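Local coordinates for dienelactone hydrolase (Anabaena variabilis, PDB 2O2G), which probably acts as a hydrolase of the dienelactone hydrolase family, with the alpha/beta-hydrolase fold, at residues 71-76 / 92-97; 120-125 / 143-148; 157-162 / 185-190; 163-168 / 180-185. All coordinates share one frame; numbering follows the deposited sequence. Where two conformers were deposited one is given.

Interaction 1: residues 71-76 / 92-97; sequences DLLTQE and GLLASR
Arg97 NH1 donates to the carbonyl oxygen Leu72 O at 2.9 Å, with 149° at the hydrogen, and this is the polar link between the loop 71-74 and the helix 91-107. The oxygen lies at the edge of the guanidinium, only 8° out of its plane, and NH1 lies in the plane of the Leu72 carbonyl. Arg97 CG passes 3.3 Å from the same Leu72 O, and the bend at chi2 (-71°) keeps CD beside it, at 3.6 Å. NH1 also forms a salt bridge to Glu77 on the helix 75-84, and that carboxylate accepts the backbone N-H of Thr74 as well.

Apolar groups fill in beside the arginine. The side chains of Leu72 and Arg97 run antiparallel alongside one another, with Leu72 CD2 3.9 Å from Arg97 CB. The CD2 branch of Leu94 rests against both leucines of the loop, 4.0 Å from Leu72 CB and 4.1 Å from Leu73 CD2. Leu73 CD2 reaches Leu93 CD2 more loosely, at 4.3 Å.

A buried arginine thus satisfies a main-chain carbonyl while pairing with Glu77, a carboxylate that would offset the cost of burying the positive charge, and one side chain ties the loop and both helices together.

Interaction 2: residues 120-125 / 143-148; sequences GASTGG and VSRGGR. With SO4 (sulfate ion), chain B.
Ala121 CB sits over the centre of the Arg145 guanidinium, 3.6 Å from CZ, and beside this packing the two parallel strands are joined by straight backbone bonds. Gly120 N donates to Val143 O, Arg145 N to Gly120 O at 2.8 Å (172° at the hydrogen), and Ser122 N to Arg145 O at 2.8 Å. Gly125 CA lies 3.7 Å from Ser144 OG, and Gly147 CA is 3.3 Å from Ser122 O in a CA-H...O contact.

The sharp turn at Ser122, with phi 51° and psi -120° between strand 115-121 and helix 123-134, has the form of the nucleophile elbow of alpha/beta hydrolases. Ser122 would be the nucleophile of a probable triad with His199 and Asp171; its side chain touches His199.

The edge of the Arg145 guanidinium holds a sulfate, probably from the crystallisation liquor, with NH1 to O3 and NH2 to O4, both 3.0 Å; Arg52, Ser46, Ser50 and Gly43 bind the same anion. One water joins Arg145 O, Arg145 NE and, in one of the two conformers of Ser122, its OG. The contact is looser at its far end, where a second water bridges Ser122 O and Arg148 N, and the side chain of Arg148 leads away to a salt bridge with Asp150.

Interaction 3: residues 157-162 / 185-190; sequences PHVKAP and LQTSKR
Leu185 begins the contact with its CD2 branch 4.1 Å from Val159 CB. Both side chains are buried, and Leu185 also touches Leu156 in the loop just before. Gln186, next along, lies at the exposed border: its CG, set beside the backbone N, comes 3.9 Å from Pro157 O and lies against the proline. The backbone there is joined through water, one molecule donating to Val159 O and accepting from Gln186 N, each at 2.7 Å.

Thr187 takes the middle of the contact and turns its side chain toward the loop 157-162. With OG1 anti to the backbone N (chi1 -176°), the hydroxyl donates to Lys160 O at 3.0 Å. It approaches from above the carbonyl plane, 72° out of it. The methyl CG2 falls between the backbone N and the carbonyl carbon, and packs 3.4 Å from Ala161 O.

These residues form the turn between helix 172-184 and the edge strand 189-194 of the alpha/beta-hydrolase sheet; the loop they meet leads into the neighbouring parallel strand 163-168. The contact therefore lies where two adjacent strands begin.

Ser188 meets Pro162 there: Pro162 CA approaches Ser188 O at 3.3 Å in a CA-H...O contact, and the two CB atoms touch loosely. Tyr221 of the last helix packs on both residues. The side chain of Lys189 is extended, and its NZ donates to Leu185 O at 2.9 Å, tilted 35° from that carbonyl's plane, and bonds Leu182 O as well.

Interaction 4: residues 163-168 / 180-185; sequences TLLIVG and DALEQL
Leu165 and Leu182 mark one close approach of the extended strand 163-168 to the end of helix 172-184, their CA atoms 7.8 Å apart; Thr163 CA and Leu185 CA are 8.3 Å apart, and no hydrogen bond crosses between the segments. Side chains alone fill the gap.

Leu165 points at the helix and makes the larger part of the strand's contact, chiefly through one methyl. Its CG stands beside the backbone N and chi2 is extended (-178°), which carries CD1 outward to three partners: Leu182 CD1 at 4.0 Å, Ala181 CB at 4.3 Å and Leu185 CD1 at 4.4 Å. The side chains of Leu165 and Leu182 lie side by side, pointing opposite ways. The CG of Leu182 is anti to its backbone N, and its CD1 is the atom that meets the strand.

At the start of the strand the side chain of Thr163 lies roughly perpendicular to that of Leu185, with Thr163 CG2 3.8 Å from Leu185 CD1. The threonine thus offers its methyl to the leucine, while OG1 bonds Ala161 O in the preceding loop. Ala181 also packs on Pro149 and Leu156 in nearby loops.

On the strand, Leu164 and Ile166 serve the other layer, where they touch helix 206-221. An inner strand with helices on both faces is the layered arrangement of the alpha/beta-hydrolase fold, and this contact packs the helix of the right-handed beta-alpha-beta crossover 163-168, 172-184, 189-194 onto its first strand.

How the interactions relate
The contacts follow the chain from interaction 1 to interaction 2 and then to interactions 3 and 4, with interaction 4 lying between the two segments of interaction 3. Interactions 2, 3 and 4 reach the same sheet, through its neighbouring strands 139-145, 163-168 and 189-194. Interactions 2 and 4 have centres about 10 Å apart and meet strand to strand, Gly146 N and Ile166 O being 2.7 Å apart. Interactions 3 and 4 share Leu185, their centres about 9 Å apart. Interaction 1 stands about 15 Å from interaction 2 and 24 Å from the others, centre to centre. The probable nucleophile elbow of interaction 2 thus sits amid the sheet's run of parallel strands, while interactions 3 and 4 pack its edge.

Interaction 1: residues 71-76 / 92-97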
loop_
_atom_site.group_PDB
_atom_site.type_symbol
_atom_site.label_atom_id
_atom_site.label_comp_id
_atom_site.label_asym_id
_atom_site.label_seq_id
_atom_site.Cartn_x
_atom_site.Cartn_y
_atom_site.Cartn_z
ATOM N N ASP A 71 4.857 8.539 -5.211
ATOM C CA ASP A 71 5.123 9.496 -4.177
ATOM C C ASP A 71 3.742 10.061 -3.849
ATOM O O ASP A 71 3.055 10.596 -4.726
ATOM C CB ASP A 71 6.046 10.622 -4.663
ATOM C CG ASP A 71 7.498 10.180 -4.815
ATOM O OD1 ASP A 71 7.924 9.220 -4.136
ATOM O OD2 ASP A 71 8.202 10.832 -5.597
ATOM N N LEU A 72 3.320 9.963 -2.601
ATOM C CA LEU A 72 2.044 10.535 -2.215
ATOM C C LEU A 72 2.104 12.044 -2.122
ATOM O O LEU A 72 1.057 12.713 -2.170
ATOM C CB LEU A 72 1.541 9.911 -0.916
ATOM C CG LEU A 72 1.119 8.442 -1.162
ATOM C CD1 LEU A 72 0.710 7.808 0.158
ATOM C CD2 LEU A 72 -0.012 8.315 -2.150
ATOM N N LEU A 73 3.297 12.596 -1.964
ATOM C CA LEU A 73 3.438 14.040 -1.945
ATOM C C LEU A 73 4.128 14.495 -3.226
ATOM O O LEU A 73 4.877 13.716 -3.855
ATOM C CB LEU A 73 4.244 14.511 -0.746
ATOM C CG LEU A 73 3.762 14.070 0.631
ATOM C CD1 LEU A 73 4.707 14.611 1.693
ATOM C CD2 LEU A 73 2.358 14.540 0.883
ATOM N N THR A 74 3.887 15.750 -3.611
ATOM C CA THR A 74 4.569 16.303 -4.768
ATOM C C THR A 74 6.001 16.546 -4.376
ATOM O O THR A 74 6.355 16.587 -3.200
ATOM C CB THR A 74 4.004 17.671 -5.268
ATOM O OG1 THR A 74 4.202 18.654 -4.262
ATOM C CG2 THR A 74 2.544 17.555 -5.630
ATOM N N GLN A 75 6.834 16.697 -5.391
ATOM C CA GLN A 75 8.234 17.011 -5.206
ATOM C C GLN A 75 8.408 18.291 -4.321
ATOM O O GLN A 75 9.224 18.350 -3.391
ATOM C CB GLN A 75 8.792 17.242 -6.604
ATOM C CG GLN A 75 10.215 17.669 -6.700
ATOM C CD GLN A 75 10.614 17.864 -8.159
ATOM O OE1 GLN A 75 10.398 16.988 -9.016
ATOM N NE2 GLN A 75 11.173 19.025 -8.451
ATOM N N GLU A 76 7.591 19.291 -4.616
ATOM C CA GLU A 76 7.602 20.574 -3.898
ATOM C C GLU A 76 7.219 20.360 -2.418
ATOM O O GLU A 76 7.924 20.793 -1.498
ATOM C CB GLU A 76 6.658 21.571 -4.605
ATOM C CG GLU A 76 7.089 21.952 -6.072
ATOM C CD GLU A 76 6.944 20.814 -7.135
ATOM O OE1 GLU A 76 6.005 19.963 -7.065
ATOM O OE2 GLU A 76 7.790 20.793 -8.063
ATOM N N GLY A 92 -5.524 12.047 6.279
ATOM C CA GLY A 92 -6.628 12.437 5.401
ATOM C C GLY A 92 -6.105 12.778 4.024
ATOM O O GLY A 92 -6.644 12.338 3.005
ATOM N N LEU A 93 -5.048 13.584 4.005
ATOM C CA LEU A 93 -4.411 13.971 2.772
ATOM C C LEU A 93 -3.823 12.747 2.069
ATOM O O LEU A 93 -4.065 12.538 0.908
ATOM C CB LEU A 93 -3.285 14.941 3.061
ATOM C CG LEU A 93 -2.527 15.460 1.841
ATOM C CD1 LEU A 93 -3.398 16.335 0.979
ATOM C CD2 LEU A 93 -1.333 16.264 2.314
ATOM N N LEU A 94 -3.077 11.927 2.791
ATOM C CA LEU A 94 -2.398 10.794 2.160
ATOM C C LEU A 94 -3.436 9.877 1.554
ATOM O O LEU A 94 -3.261 9.380 0.451
ATOM C CB LEU A 94 -1.496 10.047 3.149
ATOM C CG LEU A 94 -0.355 10.862 3.780
ATOM C CD1 LEU A 94 0.234 10.016 4.904
ATOM C CD2 LEU A 94 0.701 11.267 2.733
ATOM N N ALA A 95 -4.550 9.673 2.251
ATOM C CA ALA A 95 -5.600 8.798 1.710
ATOM C C ALA A 95 -6.247 9.400 0.478
ATOM O O ALA A 95 -6.622 8.671 -0.479
ATOM C CB ALA A 95 -6.654 8.492 2.746
ATOM N N SER A 96 -6.384 10.718 0.468
ATOM C CA SER A 96 -6.990 11.348 -0.687
ATOM C C SER A 96 -6.051 11.182 -1.868
ATOM O O SER A 96 -6.496 11.027 -2.985
ATOM C CB SER A 96 -7.273 12.841 -0.472
ATOM O OG SER A 96 -6.061 13.597 -0.535
ATOM N N ARG A 97 -4.757 11.246 -1.630
ATOM C CA ARG A 97 -3.790 11.087 -2.718
ATOM C C ARG A 97 -3.840 9.693 -3.277
ATOM O O ARG A 97 -3.789 9.500 -4.478
ATOM C CB ARG A 97 -2.367 11.445 -2.233
ATOM C CG ARG A 97 -2.240 12.906 -1.819
ATOM C CD ARG A 97 -2.290 13.758 -3.078
ATOM N NE ARG A 97 -2.338 15.160 -2.809
ATOM C CZ ARG A 97 -1.297 15.891 -2.447
ATOM N NH1 ARG A 97 -0.105 15.351 -2.309
ATOM N NH2 ARG A 97 -1.475 17.170 -2.217
#

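Interaction 2: residues 120-125 / 143-148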
loop_
_atom_site.group_PDB
_atom_site.type_symbol
_atom_site.label_atom_id
_atom_site.label_comp_id
_atom_site.label_asym_id
_atom_site.label_seq_id
_atom_site.Cartn_x
_atom_site.Cartn_y
_atom_site.Cartn_z
ATOM N N GLY A 120 0.146 -0.941 1.903
ATOM C CA GLY A 120 0.442 0.219 2.684
ATOM C C GLY A 120 1.515 -0.087 3.703
ATOM O O GLY A 120 1.347 -1.027 4.470
ATOM N N ALA A 121 2.585 0.718 3.723
ATOM C CA ALA A 121 3.727 0.500 4.610
ATOM C C ALA A 121 3.735 1.489 5.778
ATOM O O ALA A 121 3.626 2.720 5.569
ATOM C CB ALA A 121 5.017 0.623 3.832
ATOM N N SER A 122 3.866 0.948 6.982
ATOM C CA SER A 122 3.922 1.758 8.193
ATOM C C SER A 122 2.737 2.740 8.223
ATOM O O SER A 122 1.606 2.295 8.191
ATOM C CB SER A 122 5.283 2.440 8.292
ATOM O OG SER A 122 6.311 1.468 8.329
ATOM N N THR A 123 2.956 4.062 8.264
ATOM C CA THR A 123 1.811 5.010 8.237
ATOM C C THR A 123 0.914 4.878 6.960
ATOM O O THR A 123 -0.284 5.254 6.974
ATOM C CB THR A 123 2.248 6.500 8.406
ATOM O OG1 THR A 123 3.145 6.867 7.351
ATOM C CG2 THR A 123 2.892 6.734 9.757
ATOM N N GLY A 124 1.477 4.343 5.875
ATOM C CA GLY A 124 0.708 4.061 4.653
ATOM C C GLY A 124 -0.449 3.075 4.845
ATOM O O GLY A 124 -1.480 3.147 4.134
ATOM N N GLY A 125 -0.282 2.156 5.796
ATOM C CA GLY A 125 -1.316 1.164 6.124
ATOM C C GLY A 125 -2.650 1.813 6.448
ATOM O O GLY A 125 -3.672 1.507 5.832
ATOM N N VAL A 143 -3.121 -4.901 1.964
ATOM C CA VAL A 143 -2.130 -5.496 2.860
ATOM C C VAL A 143 -1.515 -4.297 3.609
ATOM O O VAL A 143 -1.119 -3.307 2.988
ATOM C CB VAL A 143 -1.034 -6.260 2.118
ATOM C CG1 VAL A 143 0.052 -6.744 3.094
ATOM C CG2 VAL A 143 -1.601 -7.413 1.360
ATOM N N SER A 144 -1.466 -4.386 4.933
ATOM C CA SER A 144 -0.884 -3.350 5.767
ATOM C C SER A 144 0.362 -3.924 6.425
ATOM O O SER A 144 0.261 -4.934 7.121
ATOM C CB SER A 144 -1.878 -2.864 6.810
ATOM O OG SER A 144 -1.163 -2.109 7.765
ATOM N N ARG A 145 1.530 -3.337 6.126
ATOM C CA ARG A 145 2.814 -3.809 6.692
ATOM C C ARG A 145 3.223 -2.947 7.871
ATOM O O ARG A 145 3.646 -1.794 7.705
ATOM C CB ARG A 145 3.917 -3.803 5.639
ATOM C CG ARG A 145 5.258 -4.405 6.098
ATOM C CD ARG A 145 6.403 -3.681 5.454
ATOM N NE ARG A 145 6.582 -2.366 6.093
ATOM C CZ ARG A 145 7.349 -1.398 5.625
ATOM N NH1 ARG A 145 7.942 -1.504 4.446
ATOM N NH2 ARG A 145 7.444 -0.274 6.305
ATOM N N GLY A 146 3.084 -3.504 9.074
ATOM C CA GLY A 146 3.474 -2.783 10.291
ATOM C C GLY A 146 2.787 -1.442 10.445
ATOM O O GLY A 146 3.424 -0.465 10.814
ATOM N N GLY A 147 1.484 -1.393 10.202
ATOM C CA GLY A 147 0.751 -0.149 10.314
ATOM C C GLY A 147 0.063 0.094 11.651
ATOM O O GLY A 147 0.176 -0.695 12.584
ATOM N N ARG A 148 -0.619 1.224 11.724
ATOM C CA ARG A 148 -1.470 1.584 12.887
ATOM C C ARG A 148 -2.888 1.828 12.334
ATOM O O ARG A 148 -3.370 2.955 12.325
ATOM C CB ARG A 148 -0.952 2.812 13.661
ATOM C CG ARG A 148 0.350 2.583 14.416
ATOM C CD ARG A 148 0.207 1.555 15.554
ATOM N NE ARG A 148 -0.886 1.908 16.462
ATOM C CZ ARG A 148 -0.815 2.847 17.388
ATOM N NH1 ARG A 148 0.304 3.524 17.578
ATOM N NH2 ARG A 148 -1.865 3.106 18.148
HETATM S S SO4 B . 8.697 2.471 3.891
HETATM O O1 SO4 B . 7.721 2.936 2.922
HETATM O O2 SO4 B . 9.846 3.317 3.732
HETATM O O3 SO4 B . 9.091 1.136 3.484
HETATM O O4 SO4 B . 8.182 2.471 5.255
HETATM O O HOH W 1 6.335 -1.302 8.907
HETATM O O HOH W 2 -0.563 2.809 9.365
#

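Interaction 3: residues 157-162 / 185-190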
loop_
_atom_site.group_PDB
_atom_site.type_symbol
_atom_site.label_atom_id
_atom_site.label_comp_id
_atom_site.label_asym_id
_atom_site.label_seq_id
_atom_site.Cartn_x
_atom_site.Cartn_y
_atom_site.Cartn_z
ATOM N N PRO A 157 -14.678 -0.344 9.797
ATOM C CA PRO A 157 -15.869 -1.166 9.489
ATOM C C PRO A 157 -16.504 -0.973 8.087
ATOM O O PRO A 157 -17.393 -1.762 7.719
ATOM C CB PRO A 157 -16.862 -0.788 10.596
ATOM C CG PRO A 157 -16.436 0.553 11.064
ATOM C CD PRO A 157 -14.948 0.627 10.880
ATOM N N HIS A 158 -16.052 0.029 7.317
ATOM C CA HIS A 158 -16.570 0.255 5.985
ATOM C C HIS A 158 -15.703 -0.370 4.918
ATOM O O HIS A 158 -16.129 -0.469 3.766
ATOM C CB HIS A 158 -16.746 1.752 5.731
ATOM C CG HIS A 158 -17.820 2.359 6.576
ATOM N ND1 HIS A 158 -17.549 3.170 7.656
ATOM C CD2 HIS A 158 -19.165 2.191 6.558
ATOM C CE1 HIS A 158 -18.686 3.528 8.234
ATOM N NE2 HIS A 158 -19.683 2.943 7.590
ATOM N N VAL A 159 -14.501 -0.780 5.289
ATOM C CA VAL A 159 -13.582 -1.413 4.332
ATOM C C VAL A 159 -14.237 -2.702 3.833
ATOM O O VAL A 159 -14.695 -3.535 4.641
ATOM C CB VAL A 159 -12.236 -1.680 4.967
ATOM C CG1 VAL A 159 -11.318 -2.572 4.041
ATOM C CG2 VAL A 159 -11.551 -0.386 5.286
ATOM N N LYS A 160 -14.336 -2.818 2.513
ATOM C CA LYS A 160 -14.922 -4.001 1.859
ATOM C C LYS A 160 -13.857 -4.892 1.226
ATOM O O LYS A 160 -14.134 -6.031 0.879
ATOM C CB LYS A 160 -15.950 -3.569 0.793
ATOM C CG LYS A 160 -17.154 -2.765 1.330
ATOM C CD LYS A 160 -18.097 -3.614 2.168
ATOM C CE LYS A 160 -19.403 -2.890 2.543
ATOM N NZ LYS A 160 -19.254 -1.771 3.520
ATOM N N ALA A 161 -12.650 -4.359 1.068
ATOM C CA ALA A 161 -11.526 -5.068 0.464
ATOM C C ALA A 161 -10.913 -6.055 1.446
ATOM O O ALA A 161 -10.579 -5.662 2.579
ATOM C CB ALA A 161 -10.469 -4.072 0.033
ATOM N N PRO A 162 -10.819 -7.355 1.064
ATOM C CA PRO A 162 -10.130 -8.324 1.955
ATOM C C PRO A 162 -8.744 -7.807 2.380
ATOM O O PRO A 162 -7.867 -7.535 1.537
ATOM C CB PRO A 162 -10.068 -9.597 1.107
ATOM C CG PRO A 162 -11.331 -9.484 0.240
ATOM C CD PRO A 162 -11.398 -8.020 -0.124
ATOM N N LEU A 185 -12.701 -4.640 11.541
ATOM C CA LEU A 185 -12.929 -5.008 10.150
ATOM C C LEU A 185 -14.121 -5.980 10.087
ATOM O O LEU A 185 -14.291 -6.829 10.971
ATOM C CB LEU A 185 -11.676 -5.636 9.509
ATOM C CG LEU A 185 -10.473 -4.708 9.367
ATOM C CD1 LEU A 185 -9.181 -5.458 9.054
ATOM C CD2 LEU A 185 -10.781 -3.653 8.311
ATOM N N GLN A 186 -14.964 -5.810 9.065
ATOM C CA GLN A 186 -16.136 -6.647 8.837
ATOM C C GLN A 186 -16.021 -7.476 7.560
ATOM O O GLN A 186 -16.947 -8.191 7.211
ATOM C CB GLN A 186 -17.396 -5.758 8.749
ATOM C CG GLN A 186 -17.605 -4.894 9.978
ATOM C CD GLN A 186 -17.767 -5.720 11.222
ATOM O OE1 GLN A 186 -18.682 -6.537 11.313
ATOM N NE2 GLN A 186 -16.890 -5.510 12.199
ATOM N N THR A 187 -14.886 -7.396 6.878
ATOM C CA THR A 187 -14.667 -8.102 5.624
ATOM C C THR A 187 -13.788 -9.319 5.884
ATOM O O THR A 187 -13.417 -9.575 7.035
ATOM C CB THR A 187 -13.976 -7.151 4.606
ATOM O OG1 THR A 187 -13.830 -7.803 3.331
ATOM C CG2 THR A 187 -12.600 -6.683 5.126
ATOM N N SER A 188 -13.465 -10.080 4.832
ATOM C CA SER A 188 -12.538 -11.209 4.947
ATOM C C SER A 188 -11.240 -10.584 5.425
ATOM O O SER A 188 -10.803 -9.535 4.915
ATOM C CB SER A 188 -12.300 -11.947 3.614
ATOM O OG SER A 188 -13.465 -12.630 3.192
ATOM N N LYS A 189 -10.598 -11.229 6.393
ATOM C CA LYS A 189 -9.461 -10.572 7.022
ATOM C C LYS A 189 -8.516 -11.554 7.695
ATOM O O LYS A 189 -8.918 -12.681 8.014
ATOM C CB LYS A 189 -10.019 -9.595 8.066
ATOM C CG LYS A 189 -10.791 -10.277 9.150
ATOM C CD LYS A 189 -11.460 -9.296 10.112
ATOM C CE LYS A 189 -12.157 -10.027 11.196
ATOM N NZ LYS A 189 -13.029 -9.139 12.078
ATOM N N ARG A 190 -7.280 -11.098 7.927
ATOM C CA ARG A 190 -6.284 -11.903 8.657
ATOM C C ARG A 190 -5.189 -11.041 9.205
ATOM O O ARG A 190 -4.820 -10.039 8.596
ATOM C CB ARG A 190 -5.649 -12.949 7.761
ATOM C CG ARG A 190 -4.784 -14.005 8.457
ATOM C CD ARG A 190 -4.433 -15.094 7.461
ATOM N NE ARG A 190 -5.678 -15.735 7.030
ATOM C CZ ARG A 190 -5.912 -16.274 5.833
ATOM N NH1 ARG A 190 -4.974 -16.289 4.891
ATOM N NH2 ARG A 190 -7.111 -16.782 5.562
HETATM O O HOH W 3 -14.768 -3.755 7.309
#

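Interaction 4: residues 163-168 / 180-185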
loop_
_atom_site.group_PDB
_atom_site.type_symbol
_atom_site.label_atom_id
_atom_site.label_comp_id
_atom_site.label_asym_id
_atom_site.label_seq_id
_atom_site.Cartn_x
_atom_site.Cartn_y
_atom_site.Cartn_z
ATOM N N THR A 163 -8.546 -7.758 3.692
ATOM C CA THR A 163 -7.403 -7.104 4.326
ATOM C C THR A 163 -6.513 -8.037 5.168
ATOM O O THR A 163 -6.973 -8.749 6.046
ATOM C CB THR A 163 -7.941 -5.980 5.260
ATOM O OG1 THR A 163 -8.647 -5.012 4.475
ATOM C CG2 THR A 163 -6.847 -5.326 6.060
ATOM N N LEU A 164 -5.219 -7.959 4.891
ATOM C CA LEU A 164 -4.213 -8.706 5.575
ATOM C C LEU A 164 -3.324 -7.727 6.329
ATOM O O LEU A 164 -2.631 -6.878 5.734
ATOM C CB LEU A 164 -3.360 -9.466 4.554
ATOM C CG LEU A 164 -2.113 -10.156 5.062
ATOM C CD1 LEU A 164 -2.439 -11.170 6.144
ATOM C CD2 LEU A 164 -1.411 -10.803 3.852
ATOM N N LEU A 165 -3.336 -7.851 7.636
ATOM C CA LEU A 165 -2.491 -7.056 8.510
ATOM C C LEU A 165 -1.217 -7.891 8.850
ATOM O O LEU A 165 -1.299 -9.033 9.300
ATOM C CB LEU A 165 -3.286 -6.685 9.759
ATOM C CG LEU A 165 -4.601 -5.911 9.589
ATOM C CD1 LEU A 165 -5.228 -5.600 10.935
ATOM C CD2 LEU A 165 -4.407 -4.617 8.845
ATOM N N ILE A 166 -0.046 -7.339 8.580
ATOM C CA ILE A 166 1.192 -8.026 8.856
ATOM C C ILE A 166 1.952 -7.216 9.858
ATOM O O ILE A 166 2.173 -6.008 9.631
ATOM C CB ILE A 166 2.105 -8.176 7.580
ATOM C CG1 ILE A 166 1.415 -8.938 6.444
ATOM C CG2 ILE A 166 3.393 -8.944 7.946
ATOM C CD1 ILE A 166 2.173 -8.864 5.061
ATOM N N VAL A 167 2.431 -7.868 10.913
ATOM C CA VAL A 167 3.240 -7.178 11.912
ATOM C C VAL A 167 4.454 -7.999 12.315
ATOM O O VAL A 167 4.457 -9.219 12.215
ATOM C CB VAL A 167 2.392 -6.851 13.186
ATOM C CG1 VAL A 167 1.148 -6.086 12.803
ATOM C CG2 VAL A 167 1.940 -8.123 13.885
ATOM N N GLY A 168 5.480 -7.320 12.804
ATOM C CA GLY A 168 6.664 -8.000 13.337
ATOM C C GLY A 168 6.450 -8.376 14.790
ATOM O O GLY A 168 5.882 -7.605 15.565
ATOM N N ASP A 180 -6.626 -5.127 17.682
ATOM C CA ASP A 180 -7.802 -4.287 17.891
ATOM C C ASP A 180 -8.468 -3.938 16.558
ATOM O O ASP A 180 -9.676 -4.070 16.413
ATOM C CB ASP A 180 -7.441 -2.976 18.617
ATOM C CG ASP A 180 -7.101 -3.168 20.111
ATOM O OD1 ASP A 180 -7.086 -4.316 20.645
ATOM O OD2 ASP A 180 -6.850 -2.125 20.759
ATOM N N ALA A 181 -7.679 -3.507 15.581
ATOM C CA ALA A 181 -8.195 -3.144 14.250
ATOM C C ALA A 181 -8.901 -4.300 13.529
ATOM O O ALA A 181 -9.926 -4.095 12.867
ATOM C CB ALA A 181 -7.054 -2.622 13.374
ATOM N N LEU A 182 -8.348 -5.507 13.681
ATOM C CA LEU A 182 -8.862 -6.711 13.044
ATOM C C LEU A 182 -10.283 -6.977 13.460
ATOM O O LEU A 182 -11.076 -7.448 12.655
ATOM C CB LEU A 182 -8.008 -7.945 13.370
ATOM C CG LEU A 182 -8.210 -9.141 12.403
ATOM C CD1 LEU A 182 -7.529 -8.883 11.061
ATOM C CD2 LEU A 182 -7.676 -10.414 12.992
ATOM N N GLU A 183 -10.594 -6.692 14.721
ATOM C CA GLU A 183 -11.948 -6.852 15.235
ATOM C C GLU A 183 -12.931 -5.837 14.650
ATOM O O GLU A 183 -14.133 -6.119 14.568
ATOM C CB GLU A 183 -11.961 -6.731 16.768
ATOM C CG GLU A 183 -11.172 -7.815 17.501
ATOM C CD GLU A 183 -11.623 -9.243 17.158
ATOM O OE1 GLU A 183 -12.657 -9.687 17.709
ATOM O OE2 GLU A 183 -10.920 -9.928 16.356
ATOM N N GLN A 184 -12.434 -4.666 14.259
ATOM C CA GLN A 184 -13.274 -3.622 13.704
ATOM C C GLN A 184 -13.579 -3.888 12.219
ATOM O O GLN A 184 -14.598 -3.407 11.698
ATOM C CB GLN A 184 -12.614 -2.254 13.919
ATOM C CG GLN A 184 -12.231 -1.953 15.387
ATOM C CD GLN A 184 -11.471 -0.644 15.571
ATOM O OE1 GLN A 184 -11.964 0.441 15.226
ATOM N NE2 GLN A 184 -10.262 -0.737 16.123
ATOM N N LEU A 185 -12.701 -4.640 11.541
ATOM C CA LEU A 185 -12.929 -5.008 10.150
ATOM C C LEU A 185 -14.121 -5.980 10.087
ATOM O O LEU A 185 -14.291 -6.829 10.971
ATOM C CB LEU A 185 -11.676 -5.636 9.509
ATOM C CG LEU A 185 -10.473 -4.708 9.367
ATOM C CD1 LEU A 185 -9.181 -5.458 9.054
ATOM C CD2 LEU A 185 -10.781 -3.653 8.311
#